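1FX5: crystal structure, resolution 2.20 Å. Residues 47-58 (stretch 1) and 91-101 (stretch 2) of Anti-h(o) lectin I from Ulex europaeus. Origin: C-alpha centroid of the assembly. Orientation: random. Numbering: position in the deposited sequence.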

# COMPACT_ATOMS: atom_id res chain seq x y z
N GLY A 47 17.38 8.75 -10.77
CA GLY A 47 16.68 8.41 -9.53
C GLY A 47 15.53 7.44 -9.77
O GLY A 47 15.18 7.21 -10.92
N ILE A 48 14.99 6.85 -8.70
CA ILE A 48 13.88 5.90 -8.75
C ILE A 48 12.89 6.14 -7.60
O ILE A 48 13.29 6.46 -6.47
CB ILE A 48 14.40 4.43 -8.62
CG1 ILE A 48 15.13 3.97 -9.89
CG2 ILE A 48 13.25 3.47 -8.26
CD1 ILE A 48 15.72 2.55 -9.77
N ALA A 49 11.60 5.94 -7.85
CA ALA A 49 10.58 6.13 -6.83
C ALA A 49 9.53 5.03 -7.01
O ALA A 49 9.02 4.84 -8.11
CB ALA A 49 9.95 7.51 -6.93
N ARG A 50 9.20 4.32 -5.94
CA ARG A 50 8.21 3.24 -6.02
C ARG A 50 7.21 3.35 -4.90
O ARG A 50 7.54 3.89 -3.83
CB ARG A 50 8.88 1.87 -5.80
CG ARG A 50 10.26 1.71 -6.38
CD ARG A 50 10.84 0.34 -6.10
NE ARG A 50 12.27 0.30 -6.38
CZ ARG A 50 12.91 -0.76 -6.88
NH1 ARG A 50 12.25 -1.88 -7.15
NH2 ARG A 50 14.21 -0.68 -7.11
N TYR A 51 6.01 2.81 -5.11
CA TYR A 51 4.99 2.84 -4.05
C TYR A 51 5.59 1.86 -3.02
O TYR A 51 6.18 0.83 -3.39
CB TYR A 51 3.61 2.36 -4.56
CG TYR A 51 2.50 2.48 -3.51
CD1 TYR A 51 1.82 1.36 -3.06
CD2 TYR A 51 2.16 3.73 -2.94
CE1 TYR A 51 0.84 1.46 -2.09
CE2 TYR A 51 1.17 3.84 -1.95
CZ TYR A 51 0.51 2.69 -1.53
OH TYR A 51 -0.50 2.74 -0.57
N ILE A 52 5.44 2.17 -1.73
CA ILE A 52 6.00 1.34 -0.68
C ILE A 52 5.54 -0.11 -0.51
O ILE A 52 6.32 -0.96 -0.09
CB ILE A 52 6.01 2.13 0.68
CG1 ILE A 52 7.03 1.52 1.63
CG2 ILE A 52 4.63 2.15 1.30
CD1 ILE A 52 7.11 2.26 2.95
N ALA A 53 4.30 -0.41 -0.87
CA ALA A 53 3.78 -1.77 -0.75
C ALA A 53 3.92 -2.59 -2.05
O ALA A 53 3.59 -2.09 -3.12
CB ALA A 53 2.29 -1.71 -0.37
N PRO A 54 4.37 -3.87 -1.96
CA PRO A 54 4.51 -4.71 -3.16
C PRO A 54 3.10 -5.08 -3.67
O PRO A 54 2.11 -5.10 -2.91
CB PRO A 54 5.24 -5.95 -2.64
CG PRO A 54 6.00 -5.44 -1.45
CD PRO A 54 5.01 -4.51 -0.79
N ILE A 55 3.01 -5.37 -4.97
CA ILE A 55 1.77 -5.74 -5.63
C ILE A 55 1.82 -7.23 -5.94
O ILE A 55 2.87 -7.74 -6.36
CB ILE A 55 1.65 -4.99 -6.99
CG1 ILE A 55 1.97 -3.50 -6.84
CG2 ILE A 55 0.26 -5.14 -7.57
CD1 ILE A 55 1.02 -2.72 -6.00
N HIS A 56 0.70 -7.91 -5.73
CA HIS A 56 0.58 -9.34 -6.00
C HIS A 56 0.21 -9.37 -7.48
O HIS A 56 -0.94 -9.10 -7.83
CB HIS A 56 -0.57 -9.92 -5.15
CG HIS A 56 -0.51 -11.41 -4.97
ND1 HIS A 56 0.54 -12.18 -5.43
CD2 HIS A 56 -1.38 -12.26 -4.38
CE1 HIS A 56 0.31 -13.45 -5.12
NE2 HIS A 56 -0.84 -13.53 -4.49
N ILE A 57 1.17 -9.67 -8.35
CA ILE A 57 0.88 -9.70 -9.78
C ILE A 57 0.33 -11.02 -10.31
O ILE A 57 -0.45 -11.04 -11.26
CB ILE A 57 2.05 -9.12 -10.60
CG1 ILE A 57 1.55 -8.59 -11.94
CG2 ILE A 57 3.09 -10.17 -10.84
CD1 ILE A 57 0.71 -7.34 -11.84
N TRP A 58 0.80 -12.13 -9.78
CA TRP A 58 0.28 -13.40 -10.24
C TRP A 58 0.28 -14.34 -9.04
O TRP A 58 0.99 -14.10 -8.06
CB TRP A 58 0.94 -13.96 -11.51
CG TRP A 58 2.35 -14.35 -11.39
CD1 TRP A 58 3.43 -13.55 -11.57
CD2 TRP A 58 2.85 -15.67 -11.15
NE1 TRP A 58 4.58 -14.29 -11.46
CE2 TRP A 58 4.25 -15.58 -11.21
CE3 TRP A 58 2.24 -16.90 -10.91
CZ2 TRP A 58 5.07 -16.71 -11.03
CZ3 TRP A 58 3.05 -18.01 -10.74
CH2 TRP A 58 4.46 -17.91 -10.80
N PHE A 91 8.27 3.61 -16.63
CA PHE A 91 7.25 3.12 -15.69
C PHE A 91 7.71 1.64 -15.68
O PHE A 91 7.88 1.03 -16.75
CB PHE A 91 5.80 3.21 -16.15
CG PHE A 91 4.85 2.50 -15.21
CD1 PHE A 91 4.45 1.19 -15.47
CD2 PHE A 91 4.45 3.09 -14.02
CE1 PHE A 91 3.68 0.47 -14.54
CE2 PHE A 91 3.70 2.38 -13.09
CZ PHE A 91 3.31 1.06 -13.36
N PHE A 92 7.93 1.04 -14.51
CA PHE A 92 8.39 -0.35 -14.48
C PHE A 92 7.92 -1.26 -13.36
O PHE A 92 7.40 -0.80 -12.34
CB PHE A 92 9.94 -0.36 -14.50
CG PHE A 92 10.58 0.09 -13.19
CD1 PHE A 92 10.52 1.41 -12.77
CD2 PHE A 92 11.22 -0.83 -12.37
CE1 PHE A 92 11.07 1.82 -11.55
CE2 PHE A 92 11.78 -0.44 -11.14
CZ PHE A 92 11.70 0.89 -10.73
N LEU A 93 8.03 -2.57 -13.60
CA LEU A 93 7.64 -3.59 -12.62
C LEU A 93 8.92 -4.41 -12.42
O LEU A 93 9.55 -4.81 -13.41
CB LEU A 93 6.50 -4.49 -13.15
CG LEU A 93 5.15 -3.78 -13.34
CD1 LEU A 93 4.99 -3.45 -14.78
CD2 LEU A 93 4.00 -4.63 -12.95
N ALA A 94 9.35 -4.58 -11.17
CA ALA A 94 10.58 -5.35 -10.87
C ALA A 94 10.56 -5.95 -9.45
O ALA A 94 9.62 -5.72 -8.70
CB ALA A 94 11.80 -4.45 -11.00
N PRO A 95 11.53 -6.81 -9.11
CA PRO A 95 11.53 -7.37 -7.75
C PRO A 95 11.51 -6.17 -6.78
O PRO A 95 12.25 -5.21 -6.98
CB PRO A 95 12.85 -8.13 -7.70
CG PRO A 95 12.96 -8.65 -9.13
CD PRO A 95 12.61 -7.40 -9.93
N PRO A 96 10.70 -6.22 -5.70
CA PRO A 96 10.60 -5.10 -4.74
C PRO A 96 11.86 -4.64 -4.05
O PRO A 96 11.97 -3.48 -3.64
CB PRO A 96 9.52 -5.57 -3.75
CG PRO A 96 9.59 -7.06 -3.83
CD PRO A 96 9.86 -7.36 -5.29
N ASP A 97 12.84 -5.51 -3.99
CA ASP A 97 14.09 -5.16 -3.35
C ASP A 97 15.24 -4.98 -4.34
O ASP A 97 16.40 -5.04 -3.93
CB ASP A 97 14.45 -6.27 -2.35
CG ASP A 97 14.64 -7.65 -3.02
OD1 ASP A 97 13.93 -7.95 -4.00
OD2 ASP A 97 15.50 -8.43 -2.57
N SER A 98 14.96 -4.75 -5.63
CA SER A 98 16.06 -4.57 -6.57
C SER A 98 16.82 -3.27 -6.29
O SER A 98 16.24 -2.26 -5.90
CB SER A 98 15.56 -4.60 -8.02
OG SER A 98 14.75 -3.49 -8.29
N PRO A 99 18.14 -3.27 -6.52
CA PRO A 99 18.95 -2.06 -6.28
C PRO A 99 18.99 -1.10 -7.47
O PRO A 99 18.62 -1.47 -8.59
CB PRO A 99 20.34 -2.65 -6.02
CG PRO A 99 20.38 -3.79 -7.02
CD PRO A 99 18.98 -4.41 -6.92
N LEU A 100 19.47 0.13 -7.24
CA LEU A 100 19.58 1.14 -8.30
C LEU A 100 20.81 0.67 -9.10
O LEU A 100 21.82 0.30 -8.51
CB LEU A 100 19.92 2.49 -7.69
CG LEU A 100 19.72 3.82 -8.44
CD1 LEU A 100 20.66 4.82 -7.82
CD2 LEU A 100 20.03 3.72 -9.88
N ARG A 101 20.73 0.63 -10.43
CA ARG A 101 21.86 0.20 -11.25
C ARG A 101 22.43 1.38 -12.01
O ARG A 101 22.37 2.51 -11.52
CB ARG A 101 21.49 -0.97 -12.17
CG ARG A 101 21.31 -2.27 -11.41
CD ARG A 101 20.82 -3.39 -12.30
NE ARG A 101 20.57 -4.61 -11.55
CZ ARG A 101 19.36 -5.04 -11.17
NH1 ARG A 101 18.27 -4.34 -11.48
NH2 ARG A 101 19.24 -6.17 -10.50

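Contact between residues 47-58 and 91-101 of Anti-h(o) lectin I, with Arg50 at its polar center. Arg50 lies on a strand, its CA-to-CB bond pointing toward the second stretch. With chi2 and chi3 both t, the side chain runs out nearly straight and delivers its guanidinium to the Pro95 to Ser98 segment, a type I beta turn. Arg50 gives up more surface to this contact than any other residue, and all the hydrogen bonds between the stretches come from it.

Two donors converge on one hydroxyl: Arg50 NH1 bonds to Ser98 OG at 3.2 Å (N-H...O angle 146°), and Arg50 NH2 bonds to the same Ser98 OG at 3.1 Å (152°). Ser98 OG therefore sits in the fork between the two terminal nitrogens, with chi1 in the p well. Arg50 NH1 also makes a weak hydrogen bond to Pro95 O, 3.3 Å long and bent to 126°; this oxygen lies at the guanidinium edge, near its plane. A further hydrogen bond elsewhere in the structure adds to the satisfaction of NH1. Arg50 NH2 comes still nearer to the backbone, 2.8 Å from Ser98 O, an approach whose geometry leaves a hydrogen bond undecided.

The turn that supplies these acceptors is closed by its own backbone bond, Ser98 N to Pro95 O at 3.1 Å. Pro95 O thus accepts from the turn and, weakly, from Arg50, while Ser98 uses its amide within the turn and its hydroxyl across the contact. Pro95 and Pro96 have no amide hydrogen to donate, so their carbonyls are their backbone polar groups. Pro96 O lies over one face of the guanidinium, 3.9 Å from Arg50 NH1. Over the opposite face is Phe92, whose CE2 is 4.3 Å from Arg50 NH1. The planar cation is thus flanked by a carbonyl oxygen and an aromatic carbon.

Apolar contacts make up the rest of the interface. Ile48, also directed toward the second stretch, places CG2 3.9 Å from Phe92 CZ, at the ring edge, and CD1 4.4 Å from Leu100 CG. The CA-to-CB bond of Phe92 points sideways relative to the first stretch, but the end of the side chain comes nearer, so the ring meets both Ile48 and Arg50. Farther along, Pro54 CG packs against Pro96 CB at 4.2 Å, ring against ring, and Ile57 CD1 reaches Leu93 CD2 at 4.4 Å. These looser contacts are apolar on both sides and leave the hydrogen bonding across the interface to Arg50.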